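Local coordinates for hypothetical protein ST1444 (PDB 2EO0) that cuts four-way DNA (Holliday) junctions as a structure-specific, probably magnesium-dependent endonuclease, placing paired nicks in opposing strands during genetic recombination, at residues Val43-Ala48 and Leu56-Ser61; Glu88-Val93 and Phe101-Met106. All blocks are in the same frame, centred on the assembly; numbering follows the deposited sequence.

Contact 1: Val43-Ala48 and Leu56-Ser61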
# COMPACT_ATOMS: atom_id res chain seq x y z
N VAL A 43 -6.00 -9.93 -4.01
CA VAL A 43 -5.53 -8.67 -3.46
C VAL A 43 -5.84 -8.67 -1.96
O VAL A 43 -6.98 -8.94 -1.57
CB VAL A 43 -6.23 -7.46 -4.12
CG1 VAL A 43 -5.95 -7.44 -5.64
CG2 VAL A 43 -7.75 -7.53 -3.86
N PRO A 44 -4.84 -8.41 -1.11
CA PRO A 44 -5.09 -8.39 0.35
C PRO A 44 -6.30 -7.50 0.65
O PRO A 44 -6.52 -6.48 -0.01
CB PRO A 44 -3.80 -7.82 0.92
CG PRO A 44 -2.76 -8.31 -0.04
CD PRO A 44 -3.44 -8.10 -1.41
N ASP A 45 -7.09 -7.89 1.64
CA ASP A 45 -8.29 -7.11 1.94
C ASP A 45 -7.97 -5.75 2.47
O ASP A 45 -8.72 -4.79 2.26
CB ASP A 45 -9.16 -7.86 2.95
CG ASP A 45 -9.55 -9.23 2.46
OD1 ASP A 45 -9.62 -9.39 1.21
OD2 ASP A 45 -9.78 -10.12 3.30
N ILE A 46 -6.84 -5.68 3.17
CA ILE A 46 -6.41 -4.44 3.77
C ILE A 46 -4.95 -4.20 3.48
O ILE A 46 -4.13 -5.09 3.62
CB ILE A 46 -6.56 -4.47 5.31
CG1 ILE A 46 -8.03 -4.67 5.70
CG2 ILE A 46 -5.99 -3.17 5.92
CD1 ILE A 46 -8.23 -4.92 7.16
N ILE A 47 -4.65 -2.97 3.09
CA ILE A 47 -3.29 -2.58 2.82
C ILE A 47 -3.08 -1.38 3.71
O ILE A 47 -3.76 -0.36 3.56
CB ILE A 47 -3.11 -2.19 1.34
CG1 ILE A 47 -3.27 -3.44 0.48
CG2 ILE A 47 -1.77 -1.53 1.15
CD1 ILE A 47 -3.10 -3.21 -0.99
N ALA A 48 -2.14 -1.52 4.63
CA ALA A 48 -1.86 -0.47 5.61
C ALA A 48 -0.39 -0.01 5.57
O ALA A 48 0.52 -0.83 5.69
CB ALA A 48 -2.24 -0.97 7.01
N LEU A 56 0.21 -6.03 4.94
CA LEU A 56 -0.90 -6.56 4.20
C LEU A 56 -1.73 -7.47 5.09
O LEU A 56 -1.19 -8.29 5.85
CB LEU A 56 -0.34 -7.30 2.99
CG LEU A 56 0.64 -6.46 2.14
CD1 LEU A 56 1.25 -7.31 1.02
CD2 LEU A 56 -0.09 -5.27 1.57
N ILE A 57 -3.06 -7.33 5.03
CA ILE A 57 -3.90 -8.17 5.85
C ILE A 57 -5.08 -8.74 5.11
O ILE A 57 -5.86 -8.03 4.48
CB ILE A 57 -4.45 -7.42 7.07
CG1 ILE A 57 -3.30 -6.72 7.83
CG2 ILE A 57 -5.16 -8.41 8.01
CD1 ILE A 57 -3.79 -5.75 8.86
N GLU A 58 -5.20 -10.05 5.19
CA GLU A 58 -6.30 -10.78 4.58
C GLU A 58 -7.18 -11.13 5.79
O GLU A 58 -6.72 -11.69 6.79
CB GLU A 58 -5.73 -12.01 3.88
CG GLU A 58 -6.71 -12.86 3.08
CD GLU A 58 -7.52 -12.09 2.06
OE1 GLU A 58 -6.98 -11.13 1.47
OE2 GLU A 58 -8.69 -12.47 1.85
N VAL A 59 -8.45 -10.77 5.73
CA VAL A 59 -9.37 -11.03 6.81
C VAL A 59 -10.40 -12.10 6.50
O VAL A 59 -11.10 -12.03 5.50
CB VAL A 59 -10.11 -9.74 7.21
CG1 VAL A 59 -11.02 -10.01 8.43
CG2 VAL A 59 -9.08 -8.63 7.50
N LYS A 60 -10.51 -13.09 7.38
CA LYS A 60 -11.48 -14.16 7.20
C LYS A 60 -12.34 -14.27 8.44
O LYS A 60 -11.89 -13.94 9.55
CB LYS A 60 -10.78 -15.51 6.95
CG LYS A 60 -10.86 -16.03 5.52
CD LYS A 60 -9.72 -15.51 4.67
CE LYS A 60 -9.71 -16.15 3.29
NZ LYS A 60 -10.88 -15.74 2.49
N SER A 61 -13.58 -14.69 8.25
CA SER A 61 -14.52 -14.88 9.34
C SER A 61 -14.83 -16.37 9.49
O SER A 61 -15.38 -16.98 8.58
CB SER A 61 -15.82 -14.11 9.08
OG SER A 61 -16.84 -14.52 9.98
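The carboxylates of Asp45 and Glu58 meet where the loop leading into strand 46-50 lies against strand 53-61, with OD2 of Asp45 only 3.0 Å from OE2 of Glu58 and their planes turned 61° apart. Two acceptors this close would be expected to repel; the pairing is consistent with a magnesium site, and both residues are probable ligands of that ion together with Glu15. Each group has a backbone donor. Val59 N reaches OD2 of Asp45 at 2.8 Å, on the anti side and 30° out of the carboxylate plane, while Asp45 N makes a weak bond of 3.2 Å to OE1 of Glu58. Glu58 gets there with CG anti to its backbone N (chi1 -176°) and a bend at chi2 that turns the carboxylate toward that of Asp45. An alanine in place of Asp45 would probably leave Val59 N without this acceptor and Glu58 without its partner carboxylate at the probable metal site. Behind the acids, Ile46 and Ile57 exchange two backbone bonds of 2.9 Å, and Asp45 and Ile46 both face Ile57, a classic beta bulge. CD1 of Ile46 touches CG2 of Val59 at 3.8 Å, and on the opposite face CG1 of Ile47 lies beside CD2 of Leu56. Helix 13-24 covers the Ile46 and Val59 side and brings in Glu15; helix 72-85 packs on Pro44, Ile47 and Leu56, strand 28-30 borders Ile47, and strand 88-95 flanks Leu56 and Glu58.

Contact 2: Glu88-Val93 and Phe101-Met106; sequences ELFLGV and FIKFDM
The Phe104 ring carries CD2 of Leu89 over one face, 3.7 Å from the ring centroid and 23° off the normal, a CH-pi contact displaced toward CG of the ring. Near the ring plane, at the edge, sits the carbonyl carbon C of Phe90, and CB of Leu91 approaches CD1 obliquely. Phe104 has CG anti to its backbone N (chi1 -151°), which lays the ring alongside Leu89, and its own N donates to Leu89 O at 3.0 Å with the donor tilted 27° from the carbonyl plane. The Phe101 ring comes obliquely against Gly92, CD1 to CA 3.4 Å. The Phe90 ring lies beside the Lys103 chain, with Ile102 O near CB of Phe90. Next in the register, Leu91 and Ile102 form the hydrogen-bonded pair: Leu91 N to Ile102 O is 2.9 Å, and the return bond from Ile102 N to Leu91 O is 3.0 Å. Their side chains run side by side, CD2 of Leu91 to CD1 of Ile102 being 3.9 Å. At the far end, OE1 of Glu88 makes a long salt bridge of 4.0 Å to NZ of Lys103, while OE2 of Glu88 is held by Tyr134 and Lys138. The arrangement is an antiparallel beta hairpin whose second strand, 98-103, is an outermost strand of the mixed sheet within this chain of a PDDEXK-clan nuclease and passes into a 3-10 turn at Phe104.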
# COMPACT_ATOMS: atom_id res chain seq x y z
N GLU A 88 4.83 -7.03 4.61
CA GLU A 88 4.61 -8.13 5.53
C GLU A 88 3.14 -8.51 5.49
O GLU A 88 2.27 -7.68 5.78
CB GLU A 88 4.99 -7.74 6.94
CG GLU A 88 6.41 -8.06 7.28
CD GLU A 88 6.53 -8.71 8.64
OE1 GLU A 88 6.28 -9.93 8.76
OE2 GLU A 88 6.86 -7.97 9.59
N LEU A 89 2.87 -9.75 5.12
CA LEU A 89 1.51 -10.23 4.99
C LEU A 89 1.01 -11.00 6.23
O LEU A 89 1.70 -11.89 6.72
CB LEU A 89 1.43 -11.13 3.77
CG LEU A 89 0.06 -11.70 3.56
CD1 LEU A 89 -0.87 -10.56 3.24
CD2 LEU A 89 0.07 -12.76 2.47
N PHE A 90 -0.19 -10.65 6.70
CA PHE A 90 -0.80 -11.29 7.87
C PHE A 90 -2.19 -11.85 7.58
O PHE A 90 -2.93 -11.35 6.71
CB PHE A 90 -0.97 -10.29 9.02
CG PHE A 90 0.33 -9.76 9.58
CD1 PHE A 90 1.07 -8.81 8.89
CD2 PHE A 90 0.82 -10.22 10.80
CE1 PHE A 90 2.26 -8.33 9.40
CE2 PHE A 90 2.01 -9.74 11.32
CZ PHE A 90 2.74 -8.79 10.62
N LEU A 91 -2.56 -12.88 8.34
CA LEU A 91 -3.90 -13.46 8.24
C LEU A 91 -4.67 -13.00 9.49
O LEU A 91 -4.29 -13.30 10.62
CB LEU A 91 -3.84 -14.99 8.22
CG LEU A 91 -5.18 -15.73 8.39
CD1 LEU A 91 -6.03 -15.53 7.17
CD2 LEU A 91 -4.93 -17.25 8.62
N GLY A 92 -5.74 -12.23 9.28
CA GLY A 92 -6.53 -11.80 10.41
C GLY A 92 -7.80 -12.62 10.48
O GLY A 92 -8.56 -12.65 9.52
N VAL A 93 -8.04 -13.29 11.61
CA VAL A 93 -9.26 -14.11 11.74
C VAL A 93 -10.24 -13.62 12.78
O VAL A 93 -9.87 -13.32 13.92
CB VAL A 93 -8.94 -15.58 12.09
CG1 VAL A 93 -10.20 -16.44 11.88
CG2 VAL A 93 -7.76 -16.09 11.23
N PHE A 101 -4.63 -12.24 14.65
CA PHE A 101 -3.74 -12.05 13.51
C PHE A 101 -2.49 -12.88 13.68
O PHE A 101 -1.87 -12.84 14.73
CB PHE A 101 -3.29 -10.58 13.44
CG PHE A 101 -4.42 -9.62 13.34
CD1 PHE A 101 -4.93 -9.27 12.10
CD2 PHE A 101 -5.00 -9.09 14.49
CE1 PHE A 101 -6.02 -8.40 12.01
CE2 PHE A 101 -6.09 -8.23 14.41
CZ PHE A 101 -6.60 -7.88 13.18
N ILE A 102 -2.10 -13.60 12.65
CA ILE A 102 -0.86 -14.36 12.68
C ILE A 102 -0.13 -14.03 11.38
O ILE A 102 -0.73 -13.51 10.44
CB ILE A 102 -1.10 -15.87 12.72
CG1 ILE A 102 -2.10 -16.24 11.63
CG2 ILE A 102 -1.59 -16.29 14.11
CD1 ILE A 102 -2.20 -17.72 11.40
N LYS A 103 1.17 -14.32 11.33
CA LYS A 103 1.95 -14.10 10.11
C LYS A 103 1.41 -15.10 9.10
O LYS A 103 1.21 -16.27 9.41
CB LYS A 103 3.44 -14.38 10.31
CG LYS A 103 4.23 -13.27 10.94
CD LYS A 103 5.66 -13.75 11.20
CE LYS A 103 6.66 -12.58 11.33
NZ LYS A 103 6.31 -11.56 12.36
N PHE A 104 1.17 -14.64 7.88
CA PHE A 104 0.65 -15.52 6.85
C PHE A 104 1.56 -16.76 6.66
O PHE A 104 1.12 -17.81 6.17
CB PHE A 104 0.52 -14.77 5.54
CG PHE A 104 -0.55 -15.29 4.67
CD1 PHE A 104 -1.86 -14.88 4.86
CD2 PHE A 104 -0.26 -16.19 3.66
CE1 PHE A 104 -2.88 -15.36 4.04
CE2 PHE A 104 -1.27 -16.69 2.83
CZ PHE A 104 -2.59 -16.27 3.03
N ASP A 105 2.83 -16.61 7.06
CA ASP A 105 3.81 -17.68 6.96
C ASP A 105 3.51 -18.86 7.87
O ASP A 105 4.14 -19.91 7.75
CB ASP A 105 5.21 -17.16 7.30
CG ASP A 105 5.72 -16.18 6.28
OD1 ASP A 105 5.30 -16.29 5.10
OD2 ASP A 105 6.56 -15.31 6.66
N MET A 106 2.57 -18.69 8.78
CA MET A 106 2.20 -19.76 9.70
C MET A 106 1.29 -20.79 9.03
O MET A 106 1.10 -21.88 9.55
CB MET A 106 1.52 -19.19 10.94
CG MET A 106 2.39 -18.24 11.75
SD MET A 106 3.70 -19.05 12.70
CE MET A 106 2.97 -18.91 14.37

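From the N terminus, helix 13-24 and strand 28-30 come before contact 1, which closes the hairpin of strands 46-50 and 53-61. The chain then runs through strand 68-70 and helix 72-85 and returns parallel to 53-61 as strand 88-95, where contact 2 closes the second hairpin with 98-103. The two closures follow in series, neither nested nor crossed, with centres about 9 Å apart. Strands 53-61 and 88-95 join them into one mixed sheet: Leu56 O to Phe90 N and Glu58 O to Gly92 N are each 2.7 Å, probable hydrogen bonds. CB of Leu56 also packs against CD1 of Leu89, under helix 72-85, which touches both contacts.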